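Local atomic coordinates of nicotinate-nucleotide diphosphorylase (Carboxylating) (Streptococcus pyogenes GA06023, PDB entry 5HUO), a protein that probably catalyses the decarboxylating transfer of phosphoribose from 5-phospho-alpha-D-ribose 1-diphosphate to quinolinate, yielding nicotinate ribonucleotide, carbon dioxide and diphosphate for NAD synthesis. Residues 103-108 with 174-179; 169-174 with 186-191. All blocks are in the same frame, centred on the assembly; numbering follows the deposited sequence.

Contact 1. Residues 103-108 with 174-179; sequences FKDGDR and EKYAVR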
ATOM      1  N   PHE A 103     -30.056 -18.168  -9.033  1.00 92.85           N
ATOM      2  CA  PHE A 103     -29.145 -18.842  -8.058  1.00 91.99           C
ATOM      3  C   PHE A 103     -28.586 -17.851  -7.071  1.00 91.59           C
ATOM      4  O   PHE A 103     -28.256 -16.737  -7.417  1.00 91.67           O
ATOM      5  CB  PHE A 103     -27.930 -19.526  -8.761  1.00 91.39           C
ATOM      6  CG  PHE A 103     -28.138 -20.950  -9.128  1.00 91.53           C
ATOM      7  CD1 PHE A 103     -28.110 -21.950  -8.170  1.00 91.33           C
ATOM      8  CD2 PHE A 103     -28.363 -21.306 -10.449  1.00 92.01           C
ATOM      9  CE1 PHE A 103     -28.331 -23.277  -8.510  1.00 91.64           C
ATOM     10  CE2 PHE A 103     -28.595 -22.646 -10.811  1.00 92.29           C
ATOM     11  CZ  PHE A 103     -28.593 -23.631  -9.831  1.00 92.13           C
ATOM     12  N   LYS A 104     -28.470 -18.272  -5.835  1.00 91.27           N
ATOM     13  CA  LYS A 104     -27.757 -17.451  -4.837  1.00 90.86           C
ATOM     14  C   LYS A 104     -26.995 -18.290  -3.838  1.00 90.27           C
ATOM     15  O   LYS A 104     -27.196 -19.523  -3.728  1.00 90.27           O
ATOM     16  CB  LYS A 104     -28.671 -16.472  -4.111  1.00 93.76           C
ATOM     17  CG  LYS A 104     -29.824 -17.089  -3.384  1.00 98.78           C
ATOM     18  CD  LYS A 104     -30.889 -16.026  -3.129  1.00104.68           C
ATOM     19  CE  LYS A 104     -32.175 -16.651  -2.552  1.00110.29           C
ATOM     20  NZ  LYS A 104     -32.027 -16.927  -1.088  1.00111.48           N
ATOM     21  N   ASP A 105     -26.071 -17.632  -3.137  1.00 89.86           N
ATOM     22  CA  ASP A 105     -25.227 -18.342  -2.159  1.00 89.36           C
ATOM     23  C   ASP A 105     -26.143 -19.047  -1.164  1.00 89.74           C
ATOM     24  O   ASP A 105     -27.128 -18.501  -0.753  1.00 90.31           O
ATOM     25  CB  ASP A 105     -24.263 -17.404  -1.443  1.00 89.09           C
ATOM     26  CG  ASP A 105     -23.053 -17.095  -2.260  1.00 88.73           C
ATOM     27  OD1 ASP A 105     -22.947 -17.555  -3.430  1.00 88.69           O
ATOM     28  OD2 ASP A 105     -22.164 -16.361  -1.774  1.00 88.61           O
ATOM     29  N   GLY A 106     -25.811 -20.305  -0.900  1.00 89.57           N
ATOM     30  CA  GLY A 106     -26.599 -21.208  -0.054  1.00 90.08           C
ATOM     31  C   GLY A 106     -27.324 -22.308  -0.800  1.00 90.52           C
ATOM     32  O   GLY A 106     -27.718 -23.304  -0.201  1.00 90.97           O
ATOM     33  N   ASP A 107     -27.624 -22.059  -2.072  1.00 90.59           N
ATOM     34  CA  ASP A 107     -28.440 -22.983  -2.901  1.00 91.17           C
ATOM     35  C   ASP A 107     -27.695 -24.222  -3.215  1.00 90.94           C
ATOM     36  O   ASP A 107     -26.505 -24.207  -3.310  1.00 90.26           O
ATOM     37  CB  ASP A 107     -28.870 -22.349  -4.217  1.00 91.36           C
ATOM     38  CG  ASP A 107     -29.919 -21.259  -4.051  1.00 91.96           C
ATOM     39  OD1 ASP A 107     -30.383 -21.035  -2.914  1.00 92.26           O
ATOM     40  OD2 ASP A 107     -30.251 -20.581  -5.052  1.00 92.20           O
ATOM     41  N   ARG A 108     -28.417 -25.313  -3.328  1.00 93.22           N
ATOM     42  CA  ARG A 108     -27.819 -26.610  -3.663  1.00 95.69           C
ATOM     43  C   ARG A 108     -27.526 -26.643  -5.142  1.00 93.27           C
ATOM     44  O   ARG A 108     -28.264 -26.099  -5.911  1.00 94.86           O
ATOM     45  CB  ARG A 108     -28.661 -27.804  -3.199  1.00100.83           C
ATOM     46  CG  ARG A 108     -28.530 -28.007  -1.682  1.00110.50           C
ATOM     47  CD  ARG A 108     -28.478 -29.483  -1.227  1.00123.69           C
ATOM     48  NE  ARG A 108     -28.943 -29.718   0.168  1.00137.00           N
ATOM     49  CZ  ARG A 108     -30.218 -29.950   0.538  1.00148.16           C
ATOM     50  NH1 ARG A 108     -31.227 -29.976  -0.362  1.00151.05           N
ATOM     51  NH2 ARG A 108     -30.499 -30.140   1.831  1.00151.47           N
ATOM     52  N   GLU A 174     -13.468 -17.306   3.995  1.00 88.09           N
ATOM     53  CA  GLU A 174     -13.692 -18.661   4.493  1.00 87.93           C
ATOM     54  C   GLU A 174     -14.745 -18.658   5.584  1.00 88.08           C
ATOM     55  O   GLU A 174     -15.614 -19.488   5.618  1.00 88.00           O
ATOM     56  CB  GLU A 174     -12.383 -19.283   4.956  1.00 88.12           C
ATOM     57  CG  GLU A 174     -11.408 -19.413   3.784  1.00 88.10           C
ATOM     58  CD  GLU A 174     -10.122 -20.133   4.127  1.00 88.39           C
ATOM     59  OE1 GLU A 174      -9.718 -20.192   5.333  1.00 88.71           O
ATOM     60  OE2 GLU A 174      -9.483 -20.660   3.188  1.00 88.42           O
ATOM     61  N   LYS A 175     -14.711 -17.664   6.442  1.00 88.40           N
ATOM     62  CA  LYS A 175     -15.717 -17.557   7.512  1.00 88.70           C
ATOM     63  C   LYS A 175     -17.074 -17.443   6.859  1.00 88.59           C
ATOM     64  O   LYS A 175     -18.063 -17.973   7.360  1.00 88.78           O
ATOM     65  CB  LYS A 175     -15.431 -16.367   8.414  1.00 89.18           C
ATOM     66  CG  LYS A 175     -14.149 -16.562   9.233  1.00 89.45           C
ATOM     67  CD  LYS A 175     -14.424 -17.137  10.622  1.00 89.86           C
ATOM     68  CE  LYS A 175     -13.130 -17.547  11.303  1.00 90.16           C
ATOM     69  NZ  LYS A 175     -13.339 -18.011  12.699  1.00 90.74           N
ATOM     70  N   TYR A 176     -17.136 -16.674   5.775  1.00 88.45           N
ATOM     71  CA  TYR A 176     -18.395 -16.405   5.109  1.00 88.47           C
ATOM     72  C   TYR A 176     -18.931 -17.742   4.568  1.00 88.21           C
ATOM     73  O   TYR A 176     -20.112 -18.055   4.750  1.00 88.44           O
ATOM     74  CB  TYR A 176     -18.219 -15.352   3.986  1.00 88.49           C
ATOM     75  CG  TYR A 176     -19.386 -15.245   3.026  1.00 88.53           C
ATOM     76  CD1 TYR A 176     -20.600 -14.678   3.421  1.00 88.96           C
ATOM     77  CD2 TYR A 176     -19.296 -15.775   1.727  1.00 88.24           C
ATOM     78  CE1 TYR A 176     -21.688 -14.626   2.552  1.00 89.11           C
ATOM     79  CE2 TYR A 176     -20.365 -15.669   0.852  1.00 88.39           C
ATOM     80  CZ  TYR A 176     -21.573 -15.114   1.293  1.00 88.83           C
ATOM     81  OH  TYR A 176     -22.645 -15.088   0.462  1.00 89.08           O
ATOM     82  N   ALA A 177     -18.080 -18.477   3.863  1.00 87.88           N
ATOM     83  CA  ALA A 177     -18.457 -19.754   3.267  1.00 87.73           C
ATOM     84  C   ALA A 177     -18.993 -20.761   4.276  1.00 88.01           C
ATOM     85  O   ALA A 177     -19.947 -21.495   3.995  1.00 88.17           O
ATOM     86  CB  ALA A 177     -17.261 -20.382   2.587  1.00 87.47           C
ATOM     87  N   VAL A 178     -18.380 -20.805   5.432  1.00 88.17           N
ATOM     88  CA  VAL A 178     -18.918 -21.591   6.520  1.00 88.62           C
ATOM     89  C   VAL A 178     -20.373 -21.164   6.900  1.00 89.06           C
ATOM     90  O   VAL A 178     -21.214 -22.003   7.159  1.00 89.49           O
ATOM     91  CB  VAL A 178     -18.025 -21.490   7.766  1.00 88.87           C
ATOM     92  CG1 VAL A 178     -18.708 -22.121   8.991  1.00 89.53           C
ATOM     93  CG2 VAL A 178     -16.680 -22.140   7.496  1.00 88.67           C
ATOM     94  N   ARG A 179     -20.657 -19.877   6.995  1.00 89.11           N
ATOM     95  CA  ARG A 179     -22.028 -19.434   7.332  1.00 89.64           C
ATOM     96  C   ARG A 179     -22.964 -19.865   6.243  1.00 89.64           C
ATOM     97  O   ARG A 179     -24.030 -20.379   6.488  1.00 90.18           O
ATOM     98  CB  ARG A 179     -22.148 -17.934   7.461  1.00 89.78           C
ATOM     99  CG  ARG A 179     -21.426 -17.411   8.662  1.00 90.02           C
ATOM    100  CD  ARG A 179     -22.258 -17.599   9.935  1.00 92.20           C
ATOM    101  NE  ARG A 179     -23.298 -16.579  10.107  1.00 96.47           N
ATOM    102  CZ  ARG A 179     -24.305 -16.696  10.964  1.00102.77           C
ATOM    103  NH1 ARG A 179     -24.418 -17.742  11.754  1.00105.64           N
ATOM    104  NH2 ARG A 179     -25.246 -15.764  11.021  1.00109.97           N
TER
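The closest pair of CA atoms, those of D105 and A177, is 8.8 Å apart, and the gap is spanned by two side chains, D105 from the loop 103-108 and Y176 from the helix. CG of Y176 lies anti to the backbone N (chi1 166°), and the ring runs out across the gap with its hydroxyl foremost. Y176 OH donates to D105 OD2 at 2.6 Å, using the lone pair of that oxygen that faces away from OD1. The side chains meet at about a right angle, with carboxylate and ring planes 46° apart; OD2 sits at the ring edge, 3.3 Å from CE2 of Y176. This bond is one link between the two parts of a quinolinate phosphoribosyltransferase: the loop follows strand 95-98 of the N-terminal open-faced alpha/beta sandwich, while helix 171-180 belongs to the C-terminal alpha/beta-barrel part. D105 has further duties, because OD2 also accepts from G81 N and OD1 from L82 N, at the start of helix 82-92, where the helix end would favour a charged carboxylate. Three bonds therefore fix its rotation. A type II turn from K104 to D107 presents D105 at its second position, with G106 taking the positive phi of the third. The turn is closed by D107 N to K104 O and braced by K104 N, which reaches D107 OD2 at 3.0 Å from well above the carboxylate plane. Elsewhere on the helix, A177 and V178 pack on I142 of helix 122-153, and R179 meets Y217 of a second subunit.

Contact 2. Residues 169-174 with 186-191; sequences NLRLFE and HRFNLS. With SO4 (sulfate ion), chain J.
NH1 of R171 is held by two acceptors: the backbone oxygen F188 O, at 2.7 Å, and the carboxylate of D49 of a third subunit, with which it forms a salt bridge. The bond to F188 O is bent, 140° at the hydrogen, and the donor stands 26° off the carbonyl plane. NE of the same guanidinium is taken by T166. Short of this polar end, the aliphatic part of R171 lies over one face of the F188 ring: CD is 3.9 Å from the ring centroid and nearly on the normal, a CH-pi contact, with CG alongside it. The extended first half of R171 (chi1 -176°) carries its methylenes across the ring, and the bend at chi3 then turns the guanidinium toward the carbonyl oxygen. The backbone of L172 comes to the ring edge instead, its N 3.8 Å from CE1 of F188, while its CD1 makes a looser apolar contact there. One residue before F188, R187 meets a sulfate ion edge-on, NE and NH2 both donating to O3, the latter at 2.8 Å. R187 N in turn bonds to ND1 of H186, whose NE2 is taken by E269. With R164 close beside R187, the loop lines a cationic patch. The sulfate probably came from the crystallisation liquor, but the way it is bound is consistent with a pocket for the anionic groups of the substrates.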
ATOM      1  N   ASN A 169      -4.741 -14.774   5.028  1.00 92.04           N
ATOM      2  CA  ASN A 169      -5.293 -13.612   4.261  1.00 92.14           C
ATOM      3  C   ASN A 169      -6.622 -13.819   3.543  1.00 91.30           C
ATOM      4  O   ASN A 169      -7.024 -13.024   2.729  1.00 91.43           O
ATOM      5  CB  ASN A 169      -4.197 -13.041   3.335  1.00 93.02           C
ATOM      6  CG  ASN A 169      -3.002 -12.483   4.140  1.00 94.12           C
ATOM      7  OD1 ASN A 169      -3.186 -11.852   5.206  1.00 94.39           O
ATOM      8  ND2 ASN A 169      -1.812 -12.727   3.660  1.00 94.83           N
ATOM      9  N   LEU A 170      -7.270 -14.937   3.793  1.00 90.55           N
ATOM     10  CA  LEU A 170      -8.583 -15.177   3.250  1.00 89.87           C
ATOM     11  C   LEU A 170      -9.625 -15.529   4.373  1.00 89.48           C
ATOM     12  O   LEU A 170     -10.722 -15.975   4.056  1.00 88.98           O
ATOM     13  CB  LEU A 170      -8.585 -16.295   2.211  1.00 89.46           C
ATOM     14  CG  LEU A 170      -7.770 -16.049   0.971  1.00 89.87           C
ATOM     15  CD1 LEU A 170      -7.730 -17.289   0.086  1.00 89.55           C
ATOM     16  CD2 LEU A 170      -8.387 -14.884   0.201  1.00 90.05           C
ATOM     17  N   ARG A 171      -9.301 -15.267   5.618  1.00 89.84           N
ATOM     18  CA  ARG A 171     -10.176 -15.665   6.726  1.00 89.65           C
ATOM     19  C   ARG A 171     -11.624 -15.174   6.574  1.00 89.40           C
ATOM     20  O   ARG A 171     -12.554 -15.918   6.715  1.00 89.05           O
ATOM     21  CB  ARG A 171      -9.630 -15.198   8.082  1.00 90.28           C
ATOM     22  CG  ARG A 171     -10.450 -15.677   9.222  1.00 90.23           C
ATOM     23  CD  ARG A 171      -9.736 -15.469  10.520  1.00 90.92           C
ATOM     24  NE  ARG A 171      -8.593 -16.342  10.666  1.00 91.10           N
ATOM     25  CZ  ARG A 171      -7.640 -16.195  11.591  1.00 91.83           C
ATOM     26  NH1 ARG A 171      -7.634 -15.195  12.444  1.00 92.43           N
ATOM     27  NH2 ARG A 171      -6.619 -17.038  11.649  1.00 92.06           N
ATOM     28  N   LEU A 172     -11.751 -13.928   6.238  1.00 89.72           N
ATOM     29  CA  LEU A 172     -13.028 -13.335   5.978  1.00 89.66           C
ATOM     30  C   LEU A 172     -13.895 -14.135   5.026  1.00 89.07           C
ATOM     31  O   LEU A 172     -15.116 -14.254   5.220  1.00 88.96           O
ATOM     32  CB  LEU A 172     -12.780 -11.977   5.347  1.00 90.18           C
ATOM     33  CG  LEU A 172     -13.960 -11.099   5.101  1.00 90.39           C
ATOM     34  CD1 LEU A 172     -14.481 -10.597   6.466  1.00 90.80           C
ATOM     35  CD2 LEU A 172     -13.492  -9.940   4.288  1.00 91.00           C
ATOM     36  N   PHE A 173     -13.277 -14.614   3.971  1.00 88.85           N
ATOM     37  CA  PHE A 173     -13.991 -15.262   2.856  1.00 88.42           C
ATOM     38  C   PHE A 173     -14.372 -16.663   3.312  1.00 88.05           C
ATOM     39  O   PHE A 173     -15.463 -17.151   3.038  1.00 87.85           O
ATOM     40  CB  PHE A 173     -13.134 -15.383   1.574  1.00 88.44           C
ATOM     41  CG  PHE A 173     -12.787 -14.077   0.908  1.00 88.96           C
ATOM     42  CD1 PHE A 173     -11.753 -13.316   1.340  1.00 89.52           C
ATOM     43  CD2 PHE A 173     -13.449 -13.649  -0.191  1.00 89.05           C
ATOM     44  CE1 PHE A 173     -11.438 -12.107   0.728  1.00 90.20           C
ATOM     45  CE2 PHE A 173     -13.154 -12.438  -0.784  1.00 89.70           C
ATOM     46  CZ  PHE A 173     -12.150 -11.657  -0.320  1.00 90.29           C
ATOM     47  N   GLU A 174     -13.468 -17.306   3.995  1.00 88.09           N
ATOM     48  CA  GLU A 174     -13.692 -18.661   4.493  1.00 87.93           C
ATOM     49  C   GLU A 174     -14.745 -18.658   5.584  1.00 88.08           C
ATOM     50  O   GLU A 174     -15.614 -19.488   5.618  1.00 88.00           O
ATOM     51  CB  GLU A 174     -12.383 -19.283   4.956  1.00 88.12           C
ATOM     52  CG  GLU A 174     -11.408 -19.413   3.784  1.00 88.10           C
ATOM     53  CD  GLU A 174     -10.122 -20.133   4.127  1.00 88.39           C
ATOM     54  OE1 GLU A 174      -9.718 -20.192   5.333  1.00 88.71           O
ATOM     55  OE2 GLU A 174      -9.483 -20.660   3.188  1.00 88.42           O
ATOM     56  N   HIS A 186     -16.726 -18.761  14.821  1.00 91.93           N
ATOM     57  CA  HIS A 186     -16.066 -18.554  16.099  1.00 92.66           C
ATOM     58  C   HIS A 186     -15.423 -17.170  16.021  1.00 92.63           C
ATOM     59  O   HIS A 186     -15.490 -16.506  14.998  1.00 92.10           O
ATOM     60  CB  HIS A 186     -15.034 -19.673  16.311  1.00 92.72           C
ATOM     61  CG  HIS A 186     -14.810 -20.024  17.743  1.00 93.70           C
ATOM     62  ND1 HIS A 186     -14.449 -19.088  18.686  1.00 94.32           N
ATOM     63  CD2 HIS A 186     -14.949 -21.192  18.405  1.00 94.31           C
ATOM     64  CE1 HIS A 186     -14.392 -19.658  19.872  1.00 95.25           C
ATOM     65  NE2 HIS A 186     -14.703 -20.934  19.731  1.00 95.27           N
ATOM     66  N   ARG A 187     -14.695 -16.750  17.033  1.00 93.29           N
ATOM     67  CA  ARG A 187     -13.893 -15.525  16.934  1.00 93.42           C
ATOM     68  C   ARG A 187     -13.035 -15.490  15.707  1.00 92.72           C
ATOM     69  O   ARG A 187     -12.472 -16.534  15.256  1.00 92.33           O
ATOM     70  CB  ARG A 187     -13.023 -15.348  18.156  1.00 94.29           C
ATOM     71  CG  ARG A 187     -11.909 -16.350  18.307  1.00 95.85           C
ATOM     72  CD  ARG A 187     -11.133 -16.113  19.584  1.00 99.29           C
ATOM     73  NE  ARG A 187     -10.031 -17.074  19.693  1.00102.05           N
ATOM     74  CZ  ARG A 187      -8.919 -16.868  20.387  1.00105.79           C
ATOM     75  NH1 ARG A 187      -8.733 -15.733  21.040  1.00107.29           N
ATOM     76  NH2 ARG A 187      -7.978 -17.798  20.419  1.00108.95           N
ATOM     77  N   PHE A 188     -12.995 -14.332  15.117  1.00 92.67           N
ATOM     78  CA  PHE A 188     -12.204 -14.049  13.960  1.00 92.24           C
ATOM     79  C   PHE A 188     -10.714 -13.996  14.221  1.00 92.67           C
ATOM     80  O   PHE A 188      -9.894 -14.014  13.317  1.00 92.43           O
ATOM     81  CB  PHE A 188     -12.534 -12.646  13.499  1.00 92.44           C
ATOM     82  CG  PHE A 188     -12.152 -12.374  12.088  1.00 91.99           C
ATOM     83  CD1 PHE A 188     -12.889 -12.874  11.046  1.00 91.27           C
ATOM     84  CD2 PHE A 188     -10.984 -11.692  11.816  1.00 92.42           C
ATOM     85  CE1 PHE A 188     -12.482 -12.647   9.757  1.00 90.97           C
ATOM     86  CE2 PHE A 188     -10.533 -11.513  10.530  1.00 92.15           C
ATOM     87  CZ  PHE A 188     -11.296 -11.972   9.491  1.00 91.42           C
ATOM     88  N   ASN A 189     -10.369 -13.793  15.466  1.00 94.89           N
ATOM     89  CA  ASN A 189      -9.125 -13.143  15.826  1.00 96.39           C
ATOM     90  C   ASN A 189      -8.648 -13.453  17.188  1.00 97.37           C
ATOM     91  O   ASN A 189      -9.427 -13.800  18.028  1.00 96.86           O
ATOM     92  CB  ASN A 189      -9.429 -11.664  15.875  1.00 98.36           C
ATOM     93  CG  ASN A 189      -8.551 -10.923  15.013  1.00100.00           C
ATOM     94  OD1 ASN A 189      -7.584 -11.462  14.575  1.00103.69           O
ATOM     95  ND2 ASN A 189      -8.877  -9.703  14.718  1.00100.72           N
ATOM     96  N   LEU A 190      -7.401 -13.120  17.450  1.00 98.97           N
ATOM     97  CA  LEU A 190      -6.897 -13.093  18.850  1.00101.03           C
ATOM     98  C   LEU A 190      -7.379 -11.869  19.631  1.00102.44           C
ATOM     99  O   LEU A 190      -7.353 -11.886  20.828  1.00102.26           O
ATOM    100  CB  LEU A 190      -5.371 -13.132  18.911  1.00101.68           C
ATOM    101  CG  LEU A 190      -4.776 -14.459  18.446  1.00101.36           C
ATOM    102  CD1 LEU A 190      -3.273 -14.370  18.322  1.00102.27           C
ATOM    103  CD2 LEU A 190      -5.168 -15.590  19.390  1.00101.75           C
ATOM    104  N   SER A 191      -7.852 -10.866  18.909  1.00103.39           N
ATOM    105  CA  SER A 191      -8.390  -9.638  19.479  1.00106.53           C
ATOM    106  C   SER A 191      -9.882  -9.680  19.793  1.00107.23           C
ATOM    107  O   SER A 191     -10.374  -8.916  20.529  1.00108.08           O
ATOM    108  CB  SER A 191      -8.117  -8.468  18.527  1.00107.47           C
ATOM    109  OG  SER A 191      -6.731  -8.255  18.335  1.00109.25           O
TER
HETATM  110  S   SO4 J 304      -9.606 -20.742  17.910  1.00104.88           S
HETATM  111  O1  SO4 J 304     -10.343 -21.987  18.251  1.00104.49           O
HETATM  112  O2  SO4 J 304     -10.479 -19.853  17.106  1.00111.71           O
HETATM  113  O3  SO4 J 304      -9.161 -19.945  19.068  1.00 95.73           O
HETATM  114  O4  SO4 J 304      -8.407 -21.177  17.190  1.00 90.14           O

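Both contacts use helix 171-180 and share E174: contact 2 takes its start and contact 1 the turns that follow. Their centres lie 16 Å apart, yet they touch through K175, whose NZ is 3.1 Å from R187 O, probably a hydrogen bond, while its CG packs against CE1 of F188 at 4.3 Å. K175 also forms a salt bridge with D162, which accepts from the backbone N of H186. The helix thus joins the N-terminal domain, at 103-108, to the loop 186-191 that holds the sulfate and probably borders the substrate pocket. Along the chain the segments alternate, so the shared helix lies between the two outer loops in sequence.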